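Local coordinates for DYNE7 (Micromonospora chersina, PDB 2XEM), which acts as a hot-dog fold thioesterase in dynemicin biosynthesis, probably releasing a polyene chain from the enediyne polyketide synthase, at residues D[9-14]-D[143-148]; D[35-40]-D[99-104]; D[88-93]-D[132-137]; D[94-99]-D[116-121]. All coordinates share one frame; numbering follows the deposited sequence.

Contact 1. Residues D[9-14]-D[143-148]; sequences DSYVHR and SRYAVV
Where the first strand of the hot-dog sheet begins, the turn that follows the last helix lays the ring of Tyr145 against the backbone of Asp9, Ser10 and Tyr11. The CB of Tyr11 sits over the middle of that ring, 4.0 Å from the centroid of the Tyr145 ring and 10° off its normal, a CH-pi contact. The ring's CD1 side presses on the chain itself: CD1 of Tyr145 is 3.2 Å from the N of Tyr11, and the carbonyl O of Asp9 meets the rim near the ring plane. A broad flat side chain suits this place because it can lie against three successive residues at once. The Asp9 carboxylate approaches the same ring with its plane turned 24° from it, OD2 lying 3.7 Å from CE1 of Tyr145. No direct hydrogen bond joins the segments. A water does so instead, 3.0 Å from the OH of Tyr145 and weakly bonded to OD2 of Asp9; Asp9 is exposed, and a water-mediated link suits an acid at the surface. The Tyr11 ring leads away from the turn, because CG stands anti to its backbone N (chi1 177°), and its hydroxyl bonds to Asp47. That ring packs edge-to-face on Phe44 of helix 32-48, while strand 80-91 pairs with Tyr11 through Met85 and holds the backbones of Tyr145 and Val147 through Leu87.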
# COMPACT_ATOMS: atom_id res chain seq x y z
N ASP D 9 -16.30 -25.56 8.80
CA ASP D 9 -15.07 -25.22 8.14
C ASP D 9 -15.07 -23.75 7.72
O ASP D 9 -16.12 -23.09 7.58
CB ASP D 9 -14.71 -26.20 6.99
CG ASP D 9 -15.56 -26.12 5.73
OD1 ASP D 9 -16.75 -25.73 5.82
OD2 ASP D 9 -15.05 -26.51 4.65
N SER D 10 -13.89 -23.21 7.64
CA SER D 10 -13.74 -21.89 7.11
C SER D 10 -12.97 -21.91 5.83
O SER D 10 -12.25 -22.86 5.55
CB SER D 10 -13.11 -20.96 8.14
OG SER D 10 -11.81 -21.41 8.47
N TYR D 11 -13.17 -20.88 5.02
CA TYR D 11 -12.37 -20.66 3.83
C TYR D 11 -11.01 -20.08 4.26
O TYR D 11 -10.97 -19.11 5.03
CB TYR D 11 -13.09 -19.71 2.87
CG TYR D 11 -12.22 -19.42 1.68
CD1 TYR D 11 -12.04 -20.36 0.68
CD2 TYR D 11 -11.52 -18.22 1.60
CE1 TYR D 11 -11.18 -20.12 -0.38
CE2 TYR D 11 -10.66 -17.96 0.53
CZ TYR D 11 -10.50 -18.91 -0.46
OH TYR D 11 -9.67 -18.66 -1.50
N VAL D 12 -9.92 -20.66 3.74
CA VAL D 12 -8.58 -20.28 4.16
C VAL D 12 -7.88 -19.55 3.03
O VAL D 12 -7.72 -20.12 1.94
CB VAL D 12 -7.75 -21.47 4.66
CG1 VAL D 12 -6.31 -21.03 5.01
CG2 VAL D 12 -8.42 -22.12 5.86
N HIS D 13 -7.53 -18.26 3.28
CA HIS D 13 -6.63 -17.53 2.39
C HIS D 13 -5.28 -17.43 3.06
O HIS D 13 -5.17 -16.85 4.13
CB HIS D 13 -7.19 -16.13 2.06
CG HIS D 13 -6.21 -15.24 1.36
ND1 HIS D 13 -5.84 -15.45 0.06
CD2 HIS D 13 -5.52 -14.19 1.85
CE1 HIS D 13 -4.96 -14.51 -0.22
NE2 HIS D 13 -4.75 -13.71 0.82
N ARG D 14 -4.25 -18.01 2.43
CA ARG D 14 -2.88 -18.01 2.95
C ARG D 14 -2.16 -16.73 2.51
O ARG D 14 -2.15 -16.40 1.33
CB ARG D 14 -2.15 -19.25 2.42
CG ARG D 14 -0.75 -19.46 3.00
CD ARG D 14 -0.08 -20.60 2.26
NE ARG D 14 1.36 -20.67 2.51
CZ ARG D 14 2.29 -20.03 1.81
NH1 ARG D 14 1.94 -19.20 0.83
NH2 ARG D 14 3.58 -20.18 2.10
N SER D 143 -22.65 -20.04 1.69
CA SER D 143 -23.44 -20.85 2.62
C SER D 143 -22.70 -22.10 3.11
O SER D 143 -23.03 -22.61 4.16
CB SER D 143 -24.80 -21.18 2.02
OG SER D 143 -25.49 -19.96 1.84
N ARG D 144 -21.67 -22.53 2.40
CA ARG D 144 -20.83 -23.66 2.83
C ARG D 144 -19.95 -23.32 4.03
O ARG D 144 -19.44 -24.22 4.69
CB ARG D 144 -19.98 -24.19 1.67
CG ARG D 144 -20.83 -24.71 0.50
CD ARG D 144 -20.08 -25.64 -0.44
NE ARG D 144 -18.91 -25.00 -1.06
CZ ARG D 144 -18.93 -24.38 -2.24
NH1 ARG D 144 -20.05 -24.30 -2.94
NH2 ARG D 144 -17.82 -23.83 -2.72
N TYR D 145 -19.77 -22.01 4.32
CA TYR D 145 -18.95 -21.51 5.42
C TYR D 145 -19.77 -20.70 6.44
O TYR D 145 -19.22 -19.80 7.07
CB TYR D 145 -17.76 -20.68 4.88
CG TYR D 145 -16.93 -21.44 3.87
CD1 TYR D 145 -15.94 -22.33 4.28
CD2 TYR D 145 -17.19 -21.34 2.51
CE1 TYR D 145 -15.18 -23.05 3.36
CE2 TYR D 145 -16.45 -22.07 1.58
CZ TYR D 145 -15.44 -22.90 2.01
OH TYR D 145 -14.71 -23.59 1.07
N ALA D 146 -21.07 -21.00 6.55
CA ALA D 146 -21.96 -20.31 7.49
C ALA D 146 -21.60 -20.55 8.96
O ALA D 146 -21.40 -21.70 9.40
CB ALA D 146 -23.43 -20.67 7.24
N VAL D 147 -21.53 -19.45 9.72
CA VAL D 147 -21.42 -19.47 11.19
C VAL D 147 -22.72 -20.11 11.71
O VAL D 147 -23.78 -19.80 11.19
CB VAL D 147 -21.17 -18.03 11.72
CG1 VAL D 147 -21.43 -17.91 13.23
CG2 VAL D 147 -19.76 -17.57 11.38
N VAL D 148 -22.62 -21.02 12.68
CA VAL D 148 -23.80 -21.68 13.27
C VAL D 148 -24.12 -21.20 14.70
O VAL D 148 -23.21 -20.92 15.48
CB VAL D 148 -23.80 -23.25 13.17
CG1 VAL D 148 -23.62 -23.70 11.73
CG2 VAL D 148 -22.72 -23.88 14.04
O HOH W 1 -12.68 -25.11 2.62

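Contact 2. Residues D[35-40]-D[99-104]; sequences HWQGHC and FDYVRV
Gln37 lays its side chain over the ring of Phe99, with CG above the ring centre, 3.7 Å from the centroid, a CH-pi contact. Beyond CG the chain runs extended, which carries CD out over CE2 of Phe99, and the amide plane stacks only 8° from the ring plane. Glutamine suits the place because it offers a methylene to the aromatic face and still has a polar end for its neighbours. Its NE2 donates to the OH of Tyr101 at 3.0 Å, with an N-H...O angle of 140° and the oxygen tilted from the amide plane. The buried hydroxyl of Tyr101 is thus held by two groups of the same helix, NE2 of Gln37 and the backbone O of Tyr33. The axes of segments 35-40 and 99-104 come within 10.5 Å, at 107° between their N-to-C directions. Helix 32-48 is the long central helix, the "sausage" wrapped by the sheet of the hot-dog fold, to which strand 94-105 belongs. One turn along from Gln37, the thiol of Cys40 reaches the Phe99 ring at its edge, SG 4.1 Å from CE1 of Phe99, a sulfur-aromatic contact. On the other flank Trp36 brings its benzo edge to Tyr101, CE3 of Trp36 lying 3.7 Å from CD1 of Tyr101, while the indole NE1 bonds to Glu21. Nearby, His35 is hydrogen-bonded to His35 of the second subunit.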
# COMPACT_ATOMS: atom_id res chain seq x y z
N HIS D 35 -6.64 -4.86 4.25
CA HIS D 35 -6.33 -5.28 2.88
C HIS D 35 -6.52 -6.77 2.72
O HIS D 35 -7.08 -7.20 1.72
CB HIS D 35 -4.88 -4.92 2.47
CG HIS D 35 -4.67 -3.47 2.24
ND1 HIS D 35 -4.66 -2.95 0.98
CD2 HIS D 35 -4.42 -2.49 3.13
CE1 HIS D 35 -4.43 -1.66 1.13
NE2 HIS D 35 -4.30 -1.34 2.41
N TRP D 36 -6.05 -7.56 3.72
CA TRP D 36 -6.10 -9.01 3.69
C TRP D 36 -7.52 -9.57 3.63
O TRP D 36 -7.70 -10.65 3.08
CB TRP D 36 -5.34 -9.61 4.87
CG TRP D 36 -3.88 -9.26 4.94
CD1 TRP D 36 -3.11 -8.70 3.96
CD2 TRP D 36 -3.03 -9.46 6.07
NE1 TRP D 36 -1.83 -8.51 4.42
CE2 TRP D 36 -1.75 -8.97 5.71
CE3 TRP D 36 -3.22 -10.01 7.36
CZ2 TRP D 36 -0.67 -9.02 6.58
CZ3 TRP D 36 -2.15 -10.02 8.24
CH2 TRP D 36 -0.89 -9.54 7.85
N GLN D 37 -8.51 -8.85 4.19
CA GLN D 37 -9.95 -9.19 4.05
C GLN D 37 -10.36 -9.14 2.59
O GLN D 37 -11.06 -10.04 2.12
CB GLN D 37 -10.81 -8.21 4.86
CG GLN D 37 -10.66 -8.39 6.35
CD GLN D 37 -11.56 -7.49 7.15
OE1 GLN D 37 -12.35 -6.71 6.63
NE2 GLN D 37 -11.45 -7.57 8.46
N GLY D 38 -9.91 -8.08 1.89
CA GLY D 38 -10.12 -7.90 0.47
C GLY D 38 -9.49 -9.04 -0.32
O GLY D 38 -10.15 -9.65 -1.15
N HIS D 39 -8.20 -9.33 -0.07
CA HIS D 39 -7.48 -10.41 -0.75
C HIS D 39 -8.19 -11.74 -0.54
O HIS D 39 -8.34 -12.55 -1.47
CB HIS D 39 -6.05 -10.55 -0.23
CG HIS D 39 -5.21 -9.32 -0.25
ND1 HIS D 39 -5.55 -8.20 -0.99
CD2 HIS D 39 -4.05 -9.07 0.40
CE1 HIS D 39 -4.57 -7.34 -0.81
NE2 HIS D 39 -3.66 -7.80 0.03
N CYS D 40 -8.58 -12.01 0.71
CA CYS D 40 -9.32 -13.20 1.07
C CYS D 40 -10.65 -13.32 0.31
O CYS D 40 -10.90 -14.37 -0.28
CB CYS D 40 -9.53 -13.27 2.59
SG CYS D 40 -10.42 -14.76 3.13
N PHE D 99 -13.60 -12.97 10.10
CA PHE D 99 -12.23 -13.38 9.79
C PHE D 99 -11.47 -13.66 11.07
O PHE D 99 -11.58 -12.87 12.00
CB PHE D 99 -11.48 -12.31 8.97
CG PHE D 99 -12.16 -11.85 7.71
CD1 PHE D 99 -11.85 -12.42 6.48
CD2 PHE D 99 -13.10 -10.81 7.74
CE1 PHE D 99 -12.49 -11.99 5.31
CE2 PHE D 99 -13.74 -10.39 6.57
CZ PHE D 99 -13.43 -10.99 5.36
N ASP D 100 -10.78 -14.81 11.12
CA ASP D 100 -9.73 -15.08 12.07
C ASP D 100 -8.41 -14.96 11.34
O ASP D 100 -8.29 -15.46 10.22
CB ASP D 100 -9.85 -16.50 12.65
CG ASP D 100 -10.90 -16.70 13.74
OD1 ASP D 100 -11.55 -15.71 14.15
OD2 ASP D 100 -11.05 -17.84 14.21
N TYR D 101 -7.41 -14.29 11.94
CA TYR D 101 -6.08 -14.20 11.33
C TYR D 101 -5.16 -15.01 12.19
O TYR D 101 -4.84 -14.61 13.31
CB TYR D 101 -5.57 -12.76 11.28
CG TYR D 101 -6.46 -11.76 10.57
CD1 TYR D 101 -6.12 -11.26 9.33
CD2 TYR D 101 -7.59 -11.23 11.20
CE1 TYR D 101 -6.87 -10.26 8.72
CE2 TYR D 101 -8.37 -10.25 10.59
CZ TYR D 101 -7.99 -9.75 9.36
OH TYR D 101 -8.68 -8.71 8.80
N VAL D 102 -4.75 -16.17 11.69
CA VAL D 102 -3.98 -17.13 12.46
C VAL D 102 -2.58 -17.28 11.87
O VAL D 102 -2.44 -17.70 10.72
CB VAL D 102 -4.73 -18.49 12.59
CG1 VAL D 102 -3.94 -19.48 13.45
CG2 VAL D 102 -6.15 -18.29 13.16
N ARG D 103 -1.54 -16.91 12.65
CA ARG D 103 -0.17 -17.27 12.26
C ARG D 103 0.00 -18.78 12.44
O ARG D 103 -0.18 -19.28 13.55
CB ARG D 103 0.90 -16.49 13.06
CG ARG D 103 2.32 -16.99 12.76
CD ARG D 103 3.43 -16.20 13.41
NE ARG D 103 3.28 -16.11 14.85
CZ ARG D 103 3.27 -14.96 15.52
NH1 ARG D 103 3.41 -13.80 14.88
NH2 ARG D 103 3.11 -14.96 16.84
N VAL D 104 0.34 -19.49 11.35
CA VAL D 104 0.58 -20.94 11.36
C VAL D 104 2.07 -21.29 11.27
O VAL D 104 2.43 -22.43 11.49
CB VAL D 104 -0.27 -21.70 10.32
CG1 VAL D 104 -1.76 -21.57 10.65
CG2 VAL D 104 0.03 -21.22 8.89

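Contact 3. Residues D[88-93]-D[132-137]; sequences DRLDGH and VEVPAE
Leu90 and Val134 reach toward each other tip to tip, CD2 of Leu90 lying 4.1 Å from CG2 of Val134. Both side chains start toward the opposite segment, and this pair is the apolar part of a surface contact that has no hydrogen bond between its segments. The same methyl of Val134 also turns to the backbone of the bend: CG2 is 3.4 Å from the O of Gly92 and 3.8 Å from the C of His93. Its position follows from the first torsion of Val134, which sets CG1 anti to the backbone N (chi1 179°) and CG2 anti to the carbonyl carbon. A short beta-branched valine puts a methyl close to the backbone, where CG2 can meet both the leucine tip and the carbonyl of Gly92. His93 takes a different course. Its CB lies close to the carbonyl O of Val132, at 3.0 Å, while the imidazole leads away from segment 132-137, to pack on Ala120 and Met122 of strand 110-124. Gly92 adopts positive phi (79°), a conformation most readily taken by glycine, and lets the chain turn sharply out of strand 80-91. The backbones of His93 and Val132 both bond to Cys121, and Ile95 packs on Leu90 and Val134 alike. At the far end Pro135 occupies the N-cap position of helix 136-143. Asp88 and Arg89, opposite Ala96, form a classic beta bulge, and the contact packs the tight turn of the hairpin 80-91/94-105 against the connection from the hot-dog sheet into helix 136-143.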
# COMPACT_ATOMS: atom_id res chain seq x y z
N ASP D 88 -21.15 -14.71 8.23
CA ASP D 88 -21.97 -14.39 9.41
C ASP D 88 -23.44 -14.34 9.10
O ASP D 88 -24.24 -14.92 9.83
CB ASP D 88 -21.55 -13.06 10.03
CG ASP D 88 -20.21 -13.11 10.70
OD1 ASP D 88 -19.68 -14.23 10.91
OD2 ASP D 88 -19.69 -12.03 11.05
N ARG D 89 -23.79 -13.63 8.03
CA ARG D 89 -25.18 -13.54 7.57
C ARG D 89 -25.28 -12.96 6.18
O ARG D 89 -24.42 -12.17 5.75
CB ARG D 89 -26.10 -12.81 8.59
CG ARG D 89 -25.70 -11.39 8.91
CD ARG D 89 -26.04 -11.01 10.34
NE ARG D 89 -24.84 -10.95 11.19
CZ ARG D 89 -24.03 -9.90 11.28
NH1 ARG D 89 -24.27 -8.80 10.58
NH2 ARG D 89 -22.96 -9.94 12.08
N LEU D 90 -26.32 -13.38 5.48
CA LEU D 90 -26.70 -12.90 4.17
C LEU D 90 -28.04 -12.28 4.38
O LEU D 90 -28.97 -12.97 4.80
CB LEU D 90 -26.78 -14.08 3.20
CG LEU D 90 -26.36 -13.74 1.79
CD1 LEU D 90 -24.97 -14.31 1.47
CD2 LEU D 90 -27.43 -14.20 0.78
N ASP D 91 -28.12 -10.95 4.19
CA ASP D 91 -29.32 -10.16 4.44
C ASP D 91 -29.64 -9.28 3.22
O ASP D 91 -29.21 -8.12 3.15
CB ASP D 91 -29.14 -9.32 5.72
CG ASP D 91 -30.37 -8.55 6.19
OD1 ASP D 91 -31.50 -8.96 5.82
OD2 ASP D 91 -30.20 -7.59 6.97
N GLY D 92 -30.38 -9.86 2.26
CA GLY D 92 -30.80 -9.21 1.02
C GLY D 92 -29.70 -9.17 -0.02
O GLY D 92 -29.28 -10.23 -0.51
N HIS D 93 -29.27 -7.94 -0.40
CA HIS D 93 -28.10 -7.63 -1.23
C HIS D 93 -26.81 -7.55 -0.37
O HIS D 93 -25.74 -7.37 -0.93
CB HIS D 93 -28.34 -6.33 -2.06
CG HIS D 93 -28.28 -5.07 -1.27
ND1 HIS D 93 -27.27 -4.15 -1.46
CD2 HIS D 93 -29.12 -4.61 -0.32
CE1 HIS D 93 -27.52 -3.17 -0.61
NE2 HIS D 93 -28.62 -3.40 0.10
N VAL D 132 -28.15 -4.86 -6.10
CA VAL D 132 -28.52 -6.04 -6.87
C VAL D 132 -28.56 -7.20 -5.87
O VAL D 132 -27.79 -7.21 -4.91
CB VAL D 132 -27.49 -6.29 -8.02
CG1 VAL D 132 -27.68 -7.64 -8.69
CG2 VAL D 132 -27.55 -5.18 -9.06
N GLU D 133 -29.48 -8.17 -6.09
CA GLU D 133 -29.52 -9.41 -5.32
C GLU D 133 -28.14 -10.08 -5.30
O GLU D 133 -27.44 -10.02 -6.31
CB GLU D 133 -30.53 -10.36 -5.97
CG GLU D 133 -31.45 -11.06 -4.99
CD GLU D 133 -32.83 -10.44 -4.91
OE1 GLU D 133 -33.78 -11.06 -5.45
OE2 GLU D 133 -32.96 -9.33 -4.36
N VAL D 134 -27.73 -10.68 -4.16
CA VAL D 134 -26.52 -11.51 -4.14
C VAL D 134 -26.65 -12.58 -5.26
O VAL D 134 -27.66 -13.27 -5.30
CB VAL D 134 -26.28 -12.15 -2.75
CG1 VAL D 134 -25.02 -13.03 -2.77
CG2 VAL D 134 -26.22 -11.09 -1.63
N PRO D 135 -25.70 -12.68 -6.21
CA PRO D 135 -25.81 -13.75 -7.24
C PRO D 135 -25.95 -15.13 -6.60
O PRO D 135 -25.32 -15.39 -5.58
CB PRO D 135 -24.50 -13.61 -8.05
CG PRO D 135 -24.08 -12.16 -7.84
CD PRO D 135 -24.48 -11.85 -6.42
N ALA D 136 -26.77 -16.01 -7.21
CA ALA D 136 -27.04 -17.36 -6.70
C ALA D 136 -25.75 -18.15 -6.42
O ALA D 136 -25.63 -18.77 -5.38
CB ALA D 136 -27.91 -18.10 -7.69
N GLU D 137 -24.76 -18.03 -7.33
CA GLU D 137 -23.48 -18.73 -7.25
C GLU D 137 -22.72 -18.34 -5.97
O GLU D 137 -22.12 -19.22 -5.33
CB GLU D 137 -22.64 -18.41 -8.49
CG GLU D 137 -21.32 -19.16 -8.54
CD GLU D 137 -20.39 -18.77 -9.67
OE1 GLU D 137 -19.52 -19.59 -10.00
OE2 GLU D 137 -20.54 -17.67 -10.23

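Contact 4. Residues D[94-99]-D[116-121]; sequences RIAMSF and RQTVAC
Ile95 and Val119 are an antiparallel hydrogen-bonded pair, the N of Ile95 bonding to the O of Val119 at 2.9 Å and the N of Val119 to the O of Ile95 at 2.8 Å. Met97 and Gln117 form the second such pair, with an N-H...O angle of 172° from the N of Met97 to the O of Gln117; Ala96 and Thr118 are the non-hydrogen-bonded pair between them. On the face of Ile95 and Met97 the packing is tight. Met97 bends at its thioether (chi3 -76°), bringing CE to within 3.7 Å of CG1 of Val119 and 3.6 Å of OE1 of Gln117; an unbranched, flexible methionine can bend its methyl against both a valine and an amide. CD1 of Ile95 touches SG of Cys121 at 3.9 Å, and the Phe99 ring edge meets Gln117, CE2 of Phe99 lying 3.9 Å from CB of Gln117. OE1 of Gln117 is hydrogen-bonded to Arg41 of helix 32-48. The other face is looser: Thr118 bonds to Asp66, Ser98 to Asp88, and Arg94 and Arg116 lie exposed. A mostly apolar face, Gln117 its polar exception, whose Phe99 and Val119 meet helix 32-48, marks this beta hairpin of strands 94-105 and 110-124 in the hot-dog fold.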
# COMPACT_ATOMS: atom_id res chain seq x y z
N ARG D 94 -26.92 -7.67 0.97
CA ARG D 94 -25.77 -7.57 1.88
C ARG D 94 -25.23 -8.90 2.37
O ARG D 94 -25.98 -9.85 2.61
CB ARG D 94 -26.07 -6.66 3.06
CG ARG D 94 -25.95 -5.20 2.72
CD ARG D 94 -26.63 -4.42 3.83
NE ARG D 94 -26.61 -2.98 3.57
CZ ARG D 94 -26.34 -2.04 4.47
NH1 ARG D 94 -26.07 -2.38 5.73
NH2 ARG D 94 -26.33 -0.76 4.13
N ILE D 95 -23.91 -8.96 2.54
CA ILE D 95 -23.16 -10.12 3.01
C ILE D 95 -22.27 -9.66 4.15
O ILE D 95 -21.42 -8.80 3.95
CB ILE D 95 -22.29 -10.73 1.85
CG1 ILE D 95 -23.14 -11.14 0.61
CG2 ILE D 95 -21.43 -11.89 2.36
CD1 ILE D 95 -22.34 -11.23 -0.69
N ALA D 96 -22.43 -10.26 5.33
CA ALA D 96 -21.53 -10.04 6.46
C ALA D 96 -20.64 -11.27 6.60
O ALA D 96 -21.14 -12.39 6.67
CB ALA D 96 -22.33 -9.80 7.74
N MET D 97 -19.32 -11.05 6.58
CA MET D 97 -18.26 -12.05 6.72
C MET D 97 -17.47 -11.76 7.97
O MET D 97 -17.36 -10.60 8.34
CB MET D 97 -17.29 -11.97 5.53
CG MET D 97 -17.87 -12.48 4.23
SD MET D 97 -16.97 -11.80 2.82
CE MET D 97 -17.66 -10.07 2.82
N SER D 98 -16.93 -12.81 8.61
CA SER D 98 -16.00 -12.70 9.73
C SER D 98 -14.68 -13.40 9.42
O SER D 98 -14.63 -14.28 8.55
CB SER D 98 -16.61 -13.22 11.03
OG SER D 98 -17.04 -14.57 10.88
N PHE D 99 -13.60 -12.97 10.10
CA PHE D 99 -12.23 -13.38 9.79
C PHE D 99 -11.47 -13.66 11.07
O PHE D 99 -11.58 -12.87 12.00
CB PHE D 99 -11.48 -12.31 8.97
CG PHE D 99 -12.16 -11.85 7.71
CD1 PHE D 99 -11.85 -12.42 6.48
CD2 PHE D 99 -13.10 -10.81 7.74
CE1 PHE D 99 -12.49 -11.99 5.31
CE2 PHE D 99 -13.74 -10.39 6.57
CZ PHE D 99 -13.43 -10.99 5.36
N ARG D 116 -14.22 -8.35 10.75
CA ARG D 116 -15.55 -8.48 10.17
C ARG D 116 -15.67 -7.47 9.07
O ARG D 116 -15.06 -6.40 9.15
CB ARG D 116 -16.67 -8.15 11.20
CG ARG D 116 -16.83 -9.10 12.35
CD ARG D 116 -18.06 -8.73 13.20
NE ARG D 116 -18.12 -7.30 13.59
CZ ARG D 116 -17.56 -6.78 14.68
NH1 ARG D 116 -16.84 -7.54 15.50
NH2 ARG D 116 -17.73 -5.50 14.97
N GLN D 117 -16.53 -7.75 8.10
CA GLN D 117 -16.81 -6.82 7.01
C GLN D 117 -18.22 -7.08 6.50
O GLN D 117 -18.62 -8.25 6.43
CB GLN D 117 -15.81 -7.10 5.89
CG GLN D 117 -15.81 -6.15 4.77
CD GLN D 117 -14.84 -6.68 3.78
OE1 GLN D 117 -15.16 -7.51 2.94
NE2 GLN D 117 -13.59 -6.30 3.95
N THR D 118 -18.94 -6.01 6.12
CA THR D 118 -20.19 -6.14 5.39
C THR D 118 -19.99 -5.59 4.01
O THR D 118 -19.47 -4.49 3.87
CB THR D 118 -21.37 -5.43 6.10
OG1 THR D 118 -21.36 -5.78 7.47
CG2 THR D 118 -22.73 -5.77 5.48
N VAL D 119 -20.42 -6.34 3.00
CA VAL D 119 -20.38 -5.89 1.61
C VAL D 119 -21.77 -5.87 0.99
O VAL D 119 -22.64 -6.65 1.38
CB VAL D 119 -19.38 -6.68 0.72
CG1 VAL D 119 -17.97 -6.68 1.29
CG2 VAL D 119 -19.89 -8.10 0.38
N ALA D 120 -21.99 -4.98 0.03
CA ALA D 120 -23.23 -4.95 -0.74
C ALA D 120 -22.90 -5.26 -2.21
O ALA D 120 -21.90 -4.77 -2.73
CB ALA D 120 -23.89 -3.57 -0.62
N CYS D 121 -23.73 -6.09 -2.85
CA CYS D 121 -23.62 -6.36 -4.28
C CYS D 121 -24.32 -5.22 -5.02
O CYS D 121 -25.49 -4.93 -4.76
CB CYS D 121 -24.23 -7.71 -4.62
SG CYS D 121 -23.38 -9.11 -3.85

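In the fold
All four contacts reach one curved antiparallel sheet. Contacts 2 and 4 share Phe99, whose ring meets the central helix in one and strand 110-124 in the other; OE1 of Gln37 and NE2 of Gln117, 3.0 Å apart, bring them together again. Contact 3 adjoins contact 4 through the hairpin, where OD1 of Asp88 lies 2.7 Å from OG of Ser98, a probable hydrogen bond. Contact 1 packs on the helix of contact 2, with CB of His13 3.7 Å from SG of Cys40. Contacts 2 and 3 do not touch, their centres about 22 Å apart. Contact 2 also approaches two neighbouring subunits through His35, with His39 also packing on the third subunit. A hexaenone polyene is present in the crystal, consistent with a thioesterase that handles polyene chains.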